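PDB 3RPZ: ADP/ATP-dependent NAD(P)H-hydrate dehydratase from Bacillus subtilis, which probably catalyses the ATP- or ADP-dependent dehydration of hydrated NADH and NADPH, returning the damaged nicotinamide cofactors to their usable form. Local coordinates for residues G154-M159 / I186-N191. Residues are numbered along the deposited sequence; the frame is centred on the assembly and turned at random.
Sequences GEFFRM and IVLKGN. With AMP (adenosine monophosphate), chain C.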
loop_
_atom_site.group_PDB
_atom_site.type_symbol
_atom_site.label_atom_id
_atom_site.label_comp_id
_atom_site.label_asym_id
_atom_site.label_seq_id
_atom_site.Cartn_x
_atom_site.Cartn_y
_atom_site.Cartn_z
ATOM N N GLY A 154 -0.143 6.903 -32.259
ATOM C CA GLY A 154 -1.492 6.485 -32.554
ATOM C C GLY A 154 -2.480 7.618 -32.339
ATOM O O GLY A 154 -3.409 7.828 -33.141
ATOM N N GLU A 155 -2.316 8.351 -31.257
ATOM C CA GLU A 155 -3.169 9.480 -30.945
ATOM C C GLU A 155 -2.938 10.601 -31.960
ATOM O O GLU A 155 -3.882 11.305 -32.330
ATOM C CB GLU A 155 -2.933 9.961 -29.509
ATOM C CG GLU A 155 -3.557 9.011 -28.508
ATOM C CD GLU A 155 -2.978 8.992 -27.136
ATOM O OE1 GLU A 155 -1.851 9.473 -26.904
ATOM O OE2 GLU A 155 -3.644 8.412 -26.219
ATOM N N PHE A 156 -1.702 10.771 -32.396
ATOM C CA PHE A 156 -1.413 11.788 -33.405
ATOM C C PHE A 156 -2.126 11.476 -34.718
ATOM O O PHE A 156 -2.674 12.369 -35.363
ATOM C CB PHE A 156 0.097 11.893 -33.623
ATOM C CG PHE A 156 0.525 13.133 -34.395
ATOM C CD1 PHE A 156 0.591 13.102 -35.778
ATOM C CD2 PHE A 156 0.905 14.267 -33.753
ATOM C CE1 PHE A 156 0.965 14.248 -36.507
ATOM C CE2 PHE A 156 1.320 15.420 -34.468
ATOM C CZ PHE A 156 1.349 15.377 -35.840
ATOM N N PHE A 157 -2.184 10.203 -35.088
ATOM C CA PHE A 157 -2.957 9.782 -36.258
ATOM C C PHE A 157 -4.431 10.105 -36.072
ATOM O O PHE A 157 -5.090 10.676 -36.972
ATOM C CB PHE A 157 -2.748 8.296 -36.482
ATOM C CG PHE A 157 -3.671 7.690 -37.498
ATOM C CD1 PHE A 157 -3.775 8.216 -38.779
ATOM C CD2 PHE A 157 -4.426 6.590 -37.163
ATOM C CE1 PHE A 157 -4.623 7.633 -39.731
ATOM C CE2 PHE A 157 -5.278 6.022 -38.092
ATOM C CZ PHE A 157 -5.366 6.537 -39.364
ATOM N N ARG A 158 -4.959 9.853 -34.894
ATOM C CA ARG A 158 -6.345 10.196 -34.645
ATOM C C ARG A 158 -6.599 11.706 -34.773
ATOM O O ARG A 158 -7.616 12.120 -35.270
ATOM C CB ARG A 158 -6.777 9.716 -33.255
ATOM C CG ARG A 158 -8.202 10.056 -32.917
ATOM C CD ARG A 158 -8.720 9.227 -31.757
ATOM N NE ARG A 158 -8.322 9.760 -30.467
ATOM C CZ ARG A 158 -7.601 9.097 -29.577
ATOM N NH1 ARG A 158 -7.175 7.883 -29.841
ATOM N NH2 ARG A 158 -7.302 9.658 -28.430
ATOM N N MET A 159 -5.666 12.509 -34.298
ATOM C CA MET A 159 -5.773 13.977 -34.307
ATOM C C MET A 159 -5.685 14.579 -35.700
ATOM O O MET A 159 -6.287 15.603 -35.962
ATOM C CB MET A 159 -4.641 14.595 -33.500
ATOM C CG MET A 159 -4.788 14.439 -32.014
ATOM S SD MET A 159 -3.219 14.698 -31.145
ATOM C CE MET A 159 -2.737 16.270 -31.816
ATOM N N ILE A 186 2.686 20.474 -28.834
ATOM C CA ILE A 186 2.531 19.035 -29.070
ATOM C C ILE A 186 3.741 18.332 -28.536
ATOM O O ILE A 186 4.864 18.594 -28.999
ATOM C CB ILE A 186 2.300 18.668 -30.557
ATOM C CG1 ILE A 186 1.038 19.334 -31.064
ATOM C CG2 ILE A 186 2.151 17.119 -30.702
ATOM C CD1 ILE A 186 0.693 19.040 -32.497
ATOM N N VAL A 187 3.530 17.431 -27.573
ATOM C CA VAL A 187 4.515 16.521 -27.041
ATOM C C VAL A 187 4.242 15.207 -27.744
ATOM O O VAL A 187 3.336 14.480 -27.375
ATOM C CB VAL A 187 4.424 16.363 -25.520
ATOM C CG1 VAL A 187 5.465 15.380 -25.027
ATOM C CG2 VAL A 187 4.561 17.717 -24.829
ATOM N N LEU A 188 4.971 14.956 -28.833
ATOM C CA LEU A 188 4.795 13.750 -29.630
ATOM C C LEU A 188 5.713 12.685 -29.055
ATOM O O LEU A 188 6.959 12.714 -29.256
ATOM C CB LEU A 188 5.092 13.990 -31.106
ATOM C CG LEU A 188 5.081 12.752 -31.989
ATOM C CD1 LEU A 188 3.677 12.111 -31.984
ATOM C CD2 LEU A 188 5.514 13.059 -33.427
ATOM N N LYS A 189 5.108 11.745 -28.379
ATOM C CA LYS A 189 5.848 10.772 -27.597
ATOM C C LYS A 189 6.492 9.694 -28.468
ATOM O O LYS A 189 6.214 9.536 -29.665
ATOM C CB LYS A 189 4.886 10.214 -26.539
ATOM C CG LYS A 189 4.674 11.251 -25.449
ATOM C CD LYS A 189 3.284 11.557 -24.888
ATOM C CE LYS A 189 2.805 10.363 -24.176
ATOM N NZ LYS A 189 1.319 10.309 -23.790
ATOM N N GLY A 190 7.391 8.970 -27.793
ATOM C CA GLY A 190 8.222 7.969 -28.407
ATOM C C GLY A 190 9.654 8.116 -27.976
ATOM O O GLY A 190 10.018 9.056 -27.280
ATOM N N ASN A 191 10.512 7.175 -28.344
ATOM C CA ASN A 191 11.920 7.397 -28.251
ATOM C C ASN A 191 12.135 8.763 -28.993
ATOM O O ASN A 191 11.534 9.066 -30.029
ATOM C CB ASN A 191 12.662 6.233 -28.941
ATOM C CG ASN A 191 14.142 6.426 -29.056
ATOM O OD1 ASN A 191 14.803 6.755 -28.118
ATOM N ND2 ASN A 191 14.673 6.193 -30.268
HETATM P P AMP C . 1.783 6.347 -23.494
HETATM O O1P AMP C . 1.615 5.567 -22.142
HETATM O O2P AMP C . 1.693 5.351 -24.582
HETATM O O3P AMP C . 0.772 7.475 -23.483
HETATM O "O5'" AMP C . 3.106 7.076 -23.271
HETATM C "C5'" AMP C . 4.371 6.309 -23.255
HETATM C "C4'" AMP C . 5.438 7.129 -22.620
HETATM O "O4'" AMP C . 6.657 6.327 -22.478
HETATM C "C3'" AMP C . 5.841 8.376 -23.376
HETATM O "O3'" AMP C . 6.393 9.315 -22.475
HETATM C "C2'" AMP C . 6.914 7.753 -24.283
HETATM O "O2'" AMP C . 7.756 8.731 -24.925
HETATM C "C1'" AMP C . 7.678 6.899 -23.298
HETATM N N9 AMP C . 8.324 5.747 -23.939
HETATM C C8 AMP C . 7.741 4.597 -24.301
HETATM N N7 AMP C . 8.636 3.741 -24.894
HETATM C C5 AMP C . 9.804 4.411 -24.856
HETATM C C6 AMP C . 11.169 4.106 -25.348
HETATM N N6 AMP C . 11.396 2.924 -25.954
HETATM N N1 AMP C . 12.080 5.057 -25.150
HETATM C C2 AMP C . 11.839 6.229 -24.547
HETATM N N3 AMP C . 10.603 6.599 -24.089
HETATM C C4 AMP C . 9.672 5.712 -24.287
HETATM O O HOH W 1 -1.320 9.339 -24.272
#
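Phe-156, on helix 153-160, meets Ile-186 and Leu-188 of strand 185-188 in a buried apolar contact that illustrates how a helix is seated beside a sheet through residues two apart on one strand. With CG anti to the backbone N (chi1 -166°), the phenylalanine is crossed at about a right angle by the Leu-188 and Ile-186 side chains, whose CD1 methyls meet its ring obliquely. Leu-188 sits at the root: its CD1 touches CD2 of Phe-156 at 3.9 Å. Further out, CD1 of Ile-186 reaches CE2 of Phe-156 at 4.2 Å, and the same methyl receives the Met-159 CE from one helical turn on at 4.5 Å.

No direct hydrogen bond joins the two segments. Instead, a water donates to OE1 of Glu-155 at 2.7 Å and accepts a weak bond from NZ of Lys-189. The same oxygen also accepts the N-H of His-152, so two donors hold it. Bent at chi2 and chi3, Lys-189 runs along the ribose and brings NZ to O3P of AMP at 2.9 Å. Gly-190 N bonds O2' of AMP at 2.9 Å, so the chain leaving the strand binds both ribose and phosphate. The apolar contact adjoins these polar residues, and Gly-154, on the same helix, touches the bound hydrated NADPH.

Helix 171-182 closes over the apolar cluster, Trp-178 meeting the Phe-156 ring edge-to-face, while Leu-167 of helix 164-167 touches Phe-156 and Leu-188. In the central sheet of this ribokinase-like fold, strand 185-188 runs between parallel strand 147-149 and antiparallel strand 194-196.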